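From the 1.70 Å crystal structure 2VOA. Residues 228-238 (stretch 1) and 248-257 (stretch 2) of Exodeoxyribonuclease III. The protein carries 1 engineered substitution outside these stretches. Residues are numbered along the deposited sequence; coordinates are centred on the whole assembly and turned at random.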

# COMPACT_ATOMS: atom_id res chain seq x y z
N GLU A 228 -1.66 -6.68 -41.83
CA GLU A 228 -1.17 -7.74 -42.71
C GLU A 228 0.11 -8.39 -42.20
O GLU A 228 0.36 -9.57 -42.46
N ARG A 229 0.92 -7.58 -41.49
CA ARG A 229 2.22 -7.98 -40.93
C ARG A 229 2.13 -8.47 -39.47
O ARG A 229 3.15 -8.83 -38.87
N CYS A 230 0.91 -8.53 -38.91
CA CYS A 230 0.77 -8.98 -37.52
C CYS A 230 0.98 -10.48 -37.45
O CYS A 230 0.25 -11.23 -38.12
N VAL A 231 1.97 -10.91 -36.67
CA VAL A 231 2.31 -12.34 -36.56
C VAL A 231 1.95 -12.96 -35.19
O VAL A 231 1.93 -14.19 -35.06
N ASP A 232 1.67 -12.12 -34.21
CA ASP A 232 1.25 -12.60 -32.89
C ASP A 232 0.50 -11.51 -32.12
O ASP A 232 0.66 -10.32 -32.40
N CYS A 233 -0.36 -11.94 -31.20
CA CYS A 233 -1.08 -11.03 -30.33
C CYS A 233 -1.57 -11.89 -29.18
O CYS A 233 -2.06 -13.01 -29.40
N TYR A 234 -1.40 -11.40 -27.97
CA TYR A 234 -1.78 -12.17 -26.78
C TYR A 234 -1.93 -11.25 -25.58
O TYR A 234 -1.39 -10.13 -25.57
N ALA A 235 -2.67 -11.73 -24.58
CA ALA A 235 -2.79 -11.05 -23.30
C ALA A 235 -1.84 -11.72 -22.33
O ALA A 235 -1.78 -12.94 -22.25
N ASP A 236 -1.09 -10.92 -21.59
CA ASP A 236 -0.12 -11.45 -20.62
C ASP A 236 -0.70 -11.56 -19.21
O ASP A 236 -0.88 -10.56 -18.52
N ILE A 237 -1.02 -12.80 -18.79
CA ILE A 237 -1.62 -13.04 -17.48
C ILE A 237 -0.65 -12.85 -16.29
O ILE A 237 -1.06 -12.63 -15.14
N LYS A 238 0.66 -12.95 -16.56
CA LYS A 238 1.65 -12.93 -15.47
C LYS A 238 1.57 -11.69 -14.54
O LYS A 238 1.50 -11.87 -13.31
N HIS A 248 -6.41 -4.93 -14.98
CA HIS A 248 -6.22 -5.28 -16.40
C HIS A 248 -4.92 -6.05 -16.64
O HIS A 248 -3.98 -5.96 -15.83
N LEU A 249 -4.87 -6.76 -17.77
CA LEU A 249 -3.66 -7.42 -18.29
C LEU A 249 -3.08 -6.60 -19.46
O LEU A 249 -3.85 -5.99 -20.23
N PRO A 250 -1.73 -6.59 -19.65
CA PRO A 250 -1.23 -6.05 -20.92
C PRO A 250 -1.71 -6.87 -22.11
O PRO A 250 -1.81 -8.12 -22.03
N LEU A 251 -1.99 -6.19 -23.21
CA LEU A 251 -2.31 -6.83 -24.48
C LEU A 251 -1.14 -6.47 -25.41
O LEU A 251 -0.76 -5.28 -25.48
N VAL A 252 -0.55 -7.48 -26.04
CA VAL A 252 0.71 -7.34 -26.81
C VAL A 252 0.47 -7.77 -28.25
O VAL A 252 -0.19 -8.79 -28.49
N ALA A 253 0.97 -7.00 -29.22
CA ALA A 253 0.94 -7.42 -30.62
C ALA A 253 2.34 -7.31 -31.20
O ALA A 253 3.10 -6.38 -30.85
N VAL A 254 2.68 -8.25 -32.07
CA VAL A 254 3.97 -8.32 -32.75
C VAL A 254 3.75 -8.29 -34.26
O VAL A 254 2.89 -9.02 -34.80
N PHE A 255 4.51 -7.41 -34.93
CA PHE A 255 4.42 -7.18 -36.38
C PHE A 255 5.76 -7.49 -37.07
O PHE A 255 6.84 -7.18 -36.53
N ASP A 256 5.65 -8.05 -38.27
CA ASP A 256 6.79 -8.43 -39.10
C ASP A 256 7.25 -7.18 -39.86
O ASP A 256 6.99 -7.03 -41.06
N VAL A 257 7.92 -6.30 -39.13
CA VAL A 257 8.39 -5.00 -39.63
C VAL A 257 9.83 -4.83 -39.13
O VAL A 257 10.77 -4.43 -39.86
OXT VAL A 257 10.05 -5.09 -37.93

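The two stretches form an antiparallel pair of β-strands, held by a ladder of backbone hydrogen bonds and padded by mostly apolar side chains on both faces of the sheet. Strand 230-235 and strand 251-255 run at 171° to each other, and the two stretches bury 875 Å² between them, both sides summed.

Along the strands, side chains of paired residues share a face of the sheet. Val254 N donates to Asp232 O at 2.9 Å, and Val252 N donates to Tyr234 O at 2.8 Å. Tyr234 N returns a bond to Val252 O at 2.9 Å. Beyond the strand, Asp236 N reaches Pro250 O at 2.9 Å. A β-bulge shifts the register by one residue between Cys230 and Asp232. There Val254 O accepts from Val231 N at 2.8 Å and weakly from Asp232 N at 3.4 Å.

One face carries Cys230, Cys233, Ala235, Leu251, Ala253 and Phe255. Both cysteines are t. Cys230 packs against the ring of Phe255, which is m, with Cys230 CB 3.7 Å from Phe255 CE2. The Cys230 sulfur approaches this ring obliquely, its SG 4.6 Å from the centroid. Cys233 lies opposite Ala253, with Cys233 SG 4.3 Å from Ala253 CB. The same SG is 4.1 Å from CD1 of Leu251, whose chi1 is t and chi2 p. Leu251 CD1 also lies 4.3 Å from Ala235 CB. The end of the leucine thus comes back toward the neighbouring strand and touches Cys233, Ala235 and, at 3.5 Å from Leu251 CD1, the backbone Tyr234 O.

The other face carries Asp232, Tyr234, Val252 and Val254. Tyr234 has chi1 p, and its ring leans toward the partner strand. Val252, in the t rotamer, sits over one face of that ring. Its CB is 4.0 Å from the ring centroid, 23° off the normal, a CH-π contact. Val254 is also t. It meets the side chain of Val231, which is m and points sideways at the bulge; Val231 CG2 is 4.0 Å from Val254 CG1. Asp232 is t and packs its CB 4.2 Å from Val254 CB. Its carboxylate stays within its own stretch, where OD1 accepts a weak bond from Cys233 N at 2.9 Å.

At one end, Leu249 points toward stretch 1 with chi1 m and chi2 p. Leu249 CD2 is 3.8 Å from Ala235 CB and 3.7 Å from Ile237 CD1. Ile237, chi1 t and chi2 p, points away at CB, but its end returns to meet the leucine. Asp236 is t and caps the turn that leads into a helix: its OD2 accepts from Lys238 N at 3.1 Å.

At the other end, Arg229 and Asp256 both point toward the opposite stretch. Asp256 N donates to Arg229 O at 2.7 Å. Arg229 NH1 donates to the backbone Asp256 O at 3.0 Å, an acceptor near the guanidinium plane. The arginine is m at chi1 and t at chi2 and chi3, an extended chain whose CD lies 3.8 Å from Val257 CG2.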

# COMPACT_ATOMS: atom_id res chain seq x y z
CB GLU A 228 -0.97 -7.23 -44.14
CG GLU A 228 -2.27 -6.93 -44.88
CD GLU A 228 -3.01 -8.18 -45.39
OE1 GLU A 228 -2.40 -9.29 -45.43
OE2 GLU A 228 -4.20 -8.04 -45.78
CB ARG A 229 3.21 -6.80 -41.06
CG ARG A 229 3.65 -6.57 -42.51
CD ARG A 229 4.57 -5.36 -42.63
NE ARG A 229 4.94 -5.11 -44.03
CZ ARG A 229 6.09 -5.47 -44.60
NH1 ARG A 229 7.04 -6.10 -43.91
NH2 ARG A 229 6.28 -5.19 -45.88
CB CYS A 230 -0.59 -8.63 -36.92
SG CYS A 230 -0.68 -9.11 -35.19
CB VAL A 231 3.78 -12.61 -36.92
CG1 VAL A 231 4.04 -12.36 -38.41
CG2 VAL A 231 4.71 -11.79 -36.02
CB ASP A 232 2.46 -13.07 -32.08
CG ASP A 232 2.07 -14.07 -30.98
OD1 ASP A 232 0.89 -14.51 -30.91
OD2 ASP A 232 2.97 -14.45 -30.21
CB CYS A 233 -2.24 -10.36 -31.05
SG CYS A 233 -3.12 -9.11 -30.05
CB TYR A 234 -0.71 -13.23 -26.48
CG TYR A 234 0.71 -12.68 -26.43
CD1 TYR A 234 1.25 -12.20 -25.23
CD2 TYR A 234 1.50 -12.64 -27.59
CE1 TYR A 234 2.56 -11.69 -25.19
CE2 TYR A 234 2.80 -12.12 -27.56
CZ TYR A 234 3.34 -11.67 -26.36
OH TYR A 234 4.63 -11.18 -26.37
CB ALA A 235 -4.25 -11.10 -22.77
CB ASP A 236 1.14 -10.58 -20.63
CG ASP A 236 2.29 -11.16 -19.80
OD1 ASP A 236 3.37 -10.52 -19.80
OD2 ASP A 236 2.12 -12.25 -19.17
CB ILE A 237 -2.30 -14.46 -17.42
CG1 ILE A 237 -3.23 -14.63 -16.20
CG2 ILE A 237 -1.25 -15.56 -17.46
CD1 ILE A 237 -4.40 -13.69 -16.17
CB LYS A 238 3.08 -13.15 -16.01
CG LYS A 238 3.29 -14.54 -16.57
CD LYS A 238 4.73 -14.73 -17.02
CE LYS A 238 4.87 -16.03 -17.81
NZ LYS A 238 5.79 -15.85 -18.98
CB HIS A 248 -6.24 -4.01 -17.26
CG HIS A 248 -7.58 -3.35 -17.33
ND1 HIS A 248 -8.33 -3.31 -18.49
CD2 HIS A 248 -8.27 -2.67 -16.40
CE1 HIS A 248 -9.45 -2.67 -18.25
NE2 HIS A 248 -9.46 -2.28 -16.99
CB LEU A 249 -4.02 -8.80 -18.89
CG LEU A 249 -4.37 -10.01 -18.04
CD1 LEU A 249 -5.68 -9.82 -17.28
CD2 LEU A 249 -4.44 -11.23 -18.93
CB PRO A 250 0.30 -6.20 -20.80
CG PRO A 250 0.56 -6.21 -19.36
CD PRO A 250 -0.61 -7.01 -18.79
CB LEU A 251 -3.66 -6.34 -25.02
CG LEU A 251 -4.10 -6.95 -26.36
CD1 LEU A 251 -4.38 -8.45 -26.19
CD2 LEU A 251 -5.33 -6.19 -26.91
CB VAL A 252 1.85 -8.22 -26.20
CG1 VAL A 252 3.19 -7.97 -26.92
CG2 VAL A 252 1.99 -7.96 -24.69
CB ALA A 253 -0.01 -6.52 -31.43
CB VAL A 254 4.78 -9.56 -32.32
CG1 VAL A 254 6.16 -9.58 -33.01
CG2 VAL A 254 4.93 -9.63 -30.78
CB PHE A 255 4.01 -5.72 -36.65
CG PHE A 255 2.73 -5.35 -35.97
CD1 PHE A 255 2.71 -4.86 -34.64
CD2 PHE A 255 1.51 -5.50 -36.66
CE1 PHE A 255 1.49 -4.51 -34.02
CE2 PHE A 255 0.27 -5.15 -36.04
CZ PHE A 255 0.27 -4.69 -34.70
CB ASP A 256 6.30 -9.52 -40.05
CG ASP A 256 7.33 -10.59 -40.32
OD1 ASP A 256 6.98 -11.54 -41.07
OD2 ASP A 256 8.49 -10.48 -39.82
CB VAL A 257 7.52 -3.87 -39.03
CG1 VAL A 257 8.07 -2.48 -39.39
CG2 VAL A 257 6.07 -3.99 -39.46